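PDB 6DXU: glycosyl hydrolase family 2, TIM barrel domain protein from Parabacteroides merdae ATCC 43184, which probably hydrolyses beta-glucuronides, releasing glucuronic acid, as a gut-bacterial beta-glucuronidase of glycoside hydrolase family 2. Local coordinates for residues Gly397-Val400 / Tyr401-Gln404; His453-Ala456 / His457-Asp461. One frame throughout, in Å; residues are numbered along the deposited sequence.

Contact 1 of 2, residues Gly397-Val400 / Tyr401-Gln404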
loop_
_atom_site.group_PDB
_atom_site.type_symbol
_atom_site.label_atom_id
_atom_site.label_comp_id
_atom_site.label_asym_id
_atom_site.label_seq_id
_atom_site.Cartn_x
_atom_site.Cartn_y
_atom_site.Cartn_z
ATOM N N GLY D 397 -11.659 -10.911 16.255
ATOM C CA GLY D 397 -11.320 -10.481 14.914
ATOM C C GLY D 397 -9.901 -10.835 14.516
ATOM O O GLY D 397 -9.254 -11.697 15.119
ATOM N N GLY D 398 -9.414 -10.148 13.477
ATOM C CA GLY D 398 -8.114 -10.402 12.868
ATOM C C GLY D 398 -6.980 -9.625 13.514
ATOM O O GLY D 398 -7.044 -9.247 14.686
ATOM N N ASP D 399 -5.917 -9.369 12.741
ATOM C CA ASP D 399 -4.704 -8.831 13.357
ATOM C C ASP D 399 -4.905 -7.421 13.894
ATOM O O ASP D 399 -4.355 -7.078 14.947
ATOM C CB ASP D 399 -3.536 -8.858 12.381
ATOM C CG ASP D 399 -2.981 -10.259 12.166
ATOM O OD1 ASP D 399 -3.215 -11.145 13.017
ATOM O OD2 ASP D 399 -2.304 -10.471 11.135
ATOM N N VAL D 400 -5.660 -6.583 13.179
ATOM C CA VAL D 400 -5.861 -5.202 13.629
ATOM C C VAL D 400 -6.690 -5.164 14.913
ATOM O O VAL D 400 -6.384 -4.419 15.856
ATOM C CB VAL D 400 -6.508 -4.376 12.501
ATOM C CG1 VAL D 400 -6.881 -2.979 12.984
ATOM C CG2 VAL D 400 -5.572 -4.305 11.298
ATOM N N TYR D 401 -7.755 -5.964 14.961
ATOM C CA TYR D 401 -8.579 -6.112 16.161
ATOM C C TYR D 401 -7.718 -6.500 17.365
ATOM O O TYR D 401 -7.787 -5.878 18.430
ATOM C CB TYR D 401 -9.637 -7.176 15.844
ATOM C CG TYR D 401 -10.677 -7.595 16.870
ATOM C CD1 TYR D 401 -12.036 -7.396 16.620
ATOM C CD2 TYR D 401 -10.317 -8.288 18.021
ATOM C CE1 TYR D 401 -13.008 -7.831 17.513
ATOM C CE2 TYR D 401 -11.273 -8.725 18.918
ATOM C CZ TYR D 401 -12.617 -8.505 18.660
ATOM O OH TYR D 401 -13.564 -8.943 19.560
ATOM N N LYS D 402 -6.893 -7.531 17.200
ATOM C CA LYS D 402 -6.039 -7.985 18.292
ATOM C C LYS D 402 -5.017 -6.926 18.674
ATOM O O LYS D 402 -4.770 -6.692 19.865
ATOM C CB LYS D 402 -5.336 -9.276 17.887
ATOM C CG LYS D 402 -6.232 -10.500 17.863
ATOM C CD LYS D 402 -5.369 -11.699 17.485
ATOM C CE LYS D 402 -6.153 -12.791 16.836
ATOM N NZ LYS D 402 -6.355 -12.506 15.418
ATOM N N LYS D 403 -4.421 -6.264 17.684
ATOM C CA LYS D 403 -3.450 -5.227 18.020
ATOM C C LYS D 403 -4.122 -4.123 18.818
ATOM O O LYS D 403 -3.545 -3.599 19.776
ATOM C CB LYS D 403 -2.804 -4.659 16.754
ATOM C CG LYS D 403 -1.675 -5.520 16.200
ATOM C CD LYS D 403 -1.108 -4.935 14.908
ATOM C CE LYS D 403 -0.115 -5.889 14.247
ATOM N NZ LYS D 403 0.255 -5.425 12.873
ATOM N N GLN D 404 -5.373 -3.794 18.472
ATOM C CA GLN D 404 -6.094 -2.783 19.239
ATOM C C GLN D 404 -6.314 -3.229 20.679
ATOM O O GLN D 404 -6.147 -2.434 21.612
ATOM C CB GLN D 404 -7.441 -2.456 18.587
ATOM C CG GLN D 404 -8.209 -1.410 19.402
ATOM C CD GLN D 404 -9.677 -1.284 19.028
ATOM O OE1 GLN D 404 -10.192 -2.024 18.187
ATOM N NE2 GLN D 404 -10.361 -0.343 19.669
HETATM O O HOH W 1 -5.307 -12.926 13.050
#

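Contact 2 of 2, residues His453-Ala456 / His457-Asp461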
loop_
_atom_site.group_PDB
_atom_site.type_symbol
_atom_site.label_atom_id
_atom_site.label_comp_id
_atom_site.label_asym_id
_atom_site.label_seq_id
_atom_site.Cartn_x
_atom_site.Cartn_y
_atom_site.Cartn_z
ATOM N N HIS D 453 -3.904 -11.851 29.487
ATOM C CA HIS D 453 -3.582 -12.119 30.891
ATOM C C HIS D 453 -2.078 -12.059 31.123
ATOM O O HIS D 453 -1.606 -11.463 32.103
ATOM C CB HIS D 453 -4.131 -13.494 31.296
ATOM C CG HIS D 453 -3.662 -13.969 32.641
ATOM N ND1 HIS D 453 -4.309 -13.639 33.814
ATOM C CD2 HIS D 453 -2.622 -14.765 32.999
ATOM C CE1 HIS D 453 -3.683 -14.198 34.838
ATOM N NE2 HIS D 453 -2.655 -14.888 34.372
ATOM N N ASP D 454 -1.309 -12.700 30.241
ATOM C CA ASP D 454 0.137 -12.702 30.407
ATOM C C ASP D 454 0.696 -11.294 30.289
ATOM O O ASP D 454 1.617 -10.920 31.019
ATOM C CB ASP D 454 0.791 -13.619 29.368
ATOM C CG ASP D 454 0.504 -15.089 29.622
ATOM O OD1 ASP D 454 0.093 -15.428 30.751
ATOM O OD2 ASP D 454 0.701 -15.901 28.691
ATOM N N MET D 455 0.153 -10.496 29.368
ATOM C CA MET D 455 0.632 -9.124 29.219
ATOM C C MET D 455 0.333 -8.293 30.463
ATOM O O MET D 455 1.181 -7.512 30.910
ATOM C CB MET D 455 0.007 -8.474 27.977
ATOM C CG MET D 455 0.492 -7.044 27.707
ATOM S SD MET D 455 -0.347 -6.276 26.282
ATOM C CE MET D 455 -0.825 -7.755 25.425
ATOM N N ALA D 456 -0.871 -8.430 31.027
ATOM C CA ALA D 456 -1.202 -7.685 32.245
ATOM C C ALA D 456 -0.225 -8.000 33.369
ATOM O O ALA D 456 0.253 -7.092 34.061
ATOM C CB ALA D 456 -2.630 -7.992 32.690
ATOM N N HIS D 457 0.081 -9.284 33.565
ATOM C CA HIS D 457 1.011 -9.663 34.626
ATOM C C HIS D 457 2.435 -9.256 34.300
ATOM O O HIS D 457 3.202 -8.930 35.219
ATOM C CB HIS D 457 0.888 -11.163 34.913
ATOM C CG HIS D 457 -0.258 -11.486 35.822
ATOM N ND1 HIS D 457 -0.181 -11.330 37.192
ATOM C CD2 HIS D 457 -1.539 -11.838 35.557
ATOM C CE1 HIS D 457 -1.350 -11.626 37.734
ATOM N NE2 HIS D 457 -2.190 -11.936 36.763
ATOM N N ARG D 458 2.797 -9.248 33.009
ATOM C CA ARG D 458 4.101 -8.736 32.612
ATOM C C ARG D 458 4.204 -7.251 32.945
ATOM O O ARG D 458 5.214 -6.798 33.488
ATOM C CB ARG D 458 4.308 -8.980 31.106
ATOM C CG ARG D 458 5.484 -9.862 30.684
ATOM C CD ARG D 458 5.222 -10.797 29.452
ATOM N NE ARG D 458 4.129 -10.450 28.524
ATOM C CZ ARG D 458 3.419 -11.367 27.855
ATOM N NH1 ARG D 458 3.694 -12.655 28.035
ATOM N NH2 ARG D 458 2.449 -11.020 27.000
ATOM N N LEU D 459 3.135 -6.492 32.702
ATOM C CA LEU D 459 3.167 -5.053 32.945
ATOM C C LEU D 459 3.004 -4.704 34.424
ATOM O O LEU D 459 3.598 -3.734 34.905
ATOM C CB LEU D 459 2.071 -4.376 32.119
ATOM C CG LEU D 459 2.335 -4.351 30.616
ATOM C CD1 LEU D 459 1.123 -3.814 29.862
ATOM C CD2 LEU D 459 3.572 -3.494 30.360
ATOM N N ASP D 460 2.183 -5.453 35.156
ATOM C CA ASP D 460 1.827 -5.048 36.521
ATOM C C ASP D 460 1.370 -6.301 37.274
ATOM O O ASP D 460 0.179 -6.614 37.291
ATOM C CB ASP D 460 0.729 -3.998 36.507
ATOM C CG ASP D 460 0.257 -3.627 37.900
ATOM O OD1 ASP D 460 0.998 -3.866 38.886
ATOM O OD2 ASP D 460 -0.873 -3.100 38.011
ATOM N N ASP D 461 2.310 -6.978 37.925
ATOM C CA ASP D 461 1.922 -8.184 38.643
ATOM C C ASP D 461 1.368 -7.897 40.032
ATOM O O ASP D 461 1.151 -8.845 40.794
ATOM C CB ASP D 461 3.095 -9.168 38.742
ATOM C CG ASP D 461 4.173 -8.709 39.711
ATOM O OD1 ASP D 461 4.970 -9.565 40.156
ATOM O OD2 ASP D 461 4.184 -7.517 40.082
#

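Contact 1 of 2, residues Gly397-Val400 / Tyr401-Gln404
The ring of Y401 lies against the backbone of G397, four residues earlier, where the chain enters helix 399-416. G397 N sits 3.2 Å above the ring plane, over its centre, and G397 CA makes a CH-pi contact with the same ring, 3.8 Å from its centroid. Setting CG anti to the backbone N (chi1 180°) carries the ring back against this glycine, while E175, I177 and L396 also touch the tyrosine side chain.

G398 is the N-cap residue; its O accepts from K402 N at 3.0 Å in a nearly straight bond (168°), and the next two bonds of the series run from K403 N to D399 O and from Q404 N to V400 O. K402 folds back over the same end: its chain runs extended as far as CE and then bends at chi4 (82°), which brings NZ to G397 O, 3.0 Å away, in the carbonyl plane on a lone pair. A water donating to D399 OD1 and accepting from K402 NZ bridges the two charged groups, which do not bond directly.

The lysine ammonium thus ties the loop backbone to the first helical turn, and the nearby carboxylate probably offsets some of its charge.

Contact 2 of 2, residues His453-Ala456 / His457-Asp461
H453 offers one face of its imidazole to H457 CD2, which sits 3.2 Å above the ring plane and towards its rim. The two rings are neither coplanar nor perpendicular: their planes meet at 52°, with centroids 4.5 Å apart. Different first torsions bring them together, for H453 has CG anti to its own N (chi1 170°), leaning forward along the helix, whereas H457 has CG anti to the carbonyl carbon (chi1 -82°). Each imidazole also has a polar tether outside the pair, H453 ND1 to T465 and H457 NE2 to D478, and these should limit rotation of both rings.

On another side of the helix, R458 doubles back along the preceding turn through bends at chi2 and chi3. Its guanidinium lays one face over the peptide between D454 and M455, with D454 C 3.6 Å from the plane. This turn also engages a second subunit: D264 of that subunit donates its backbone N-H to D454 OD2, and R458 NH1, whose position is less certain, points to the same residue.

This is the C-terminal end of helix 442-459 in the TIM barrel, the helix of the beta-alpha-beta unit between strands 422-429 and 464-468. M455 and L459 run side by side, CG to CD1 3.9 Å, and both touch neighbouring helix 399-416, as does A456.

Backbone bonds continue to the helix end, where D460 N reaches A456 O at 2.8 Å. D460 then leaves helical geometry.

How the contacts relate
Both contacts are local helical turns of the TIM barrel domain, at opposite ends of the helices of two successive beta-alpha-beta units that share strand 422-429: contact 1 opens helix 399-416, contact 2 closes helix 442-459. Each is partly buried, and their centres lie about 19 Å apart without touching, yet the helices themselves pack together through the apolar side chains of contact 2. The chemistry follows position. At the N-terminal end, glycine backbone is covered by an aromatic ring and a lysine, and the surroundings come from loops of the same chain, near a bound sodium ion. At the C-terminal end, paired imidazoles face the barrel strand 464-468 and its neighbouring loop, while charged groups meet another subunit.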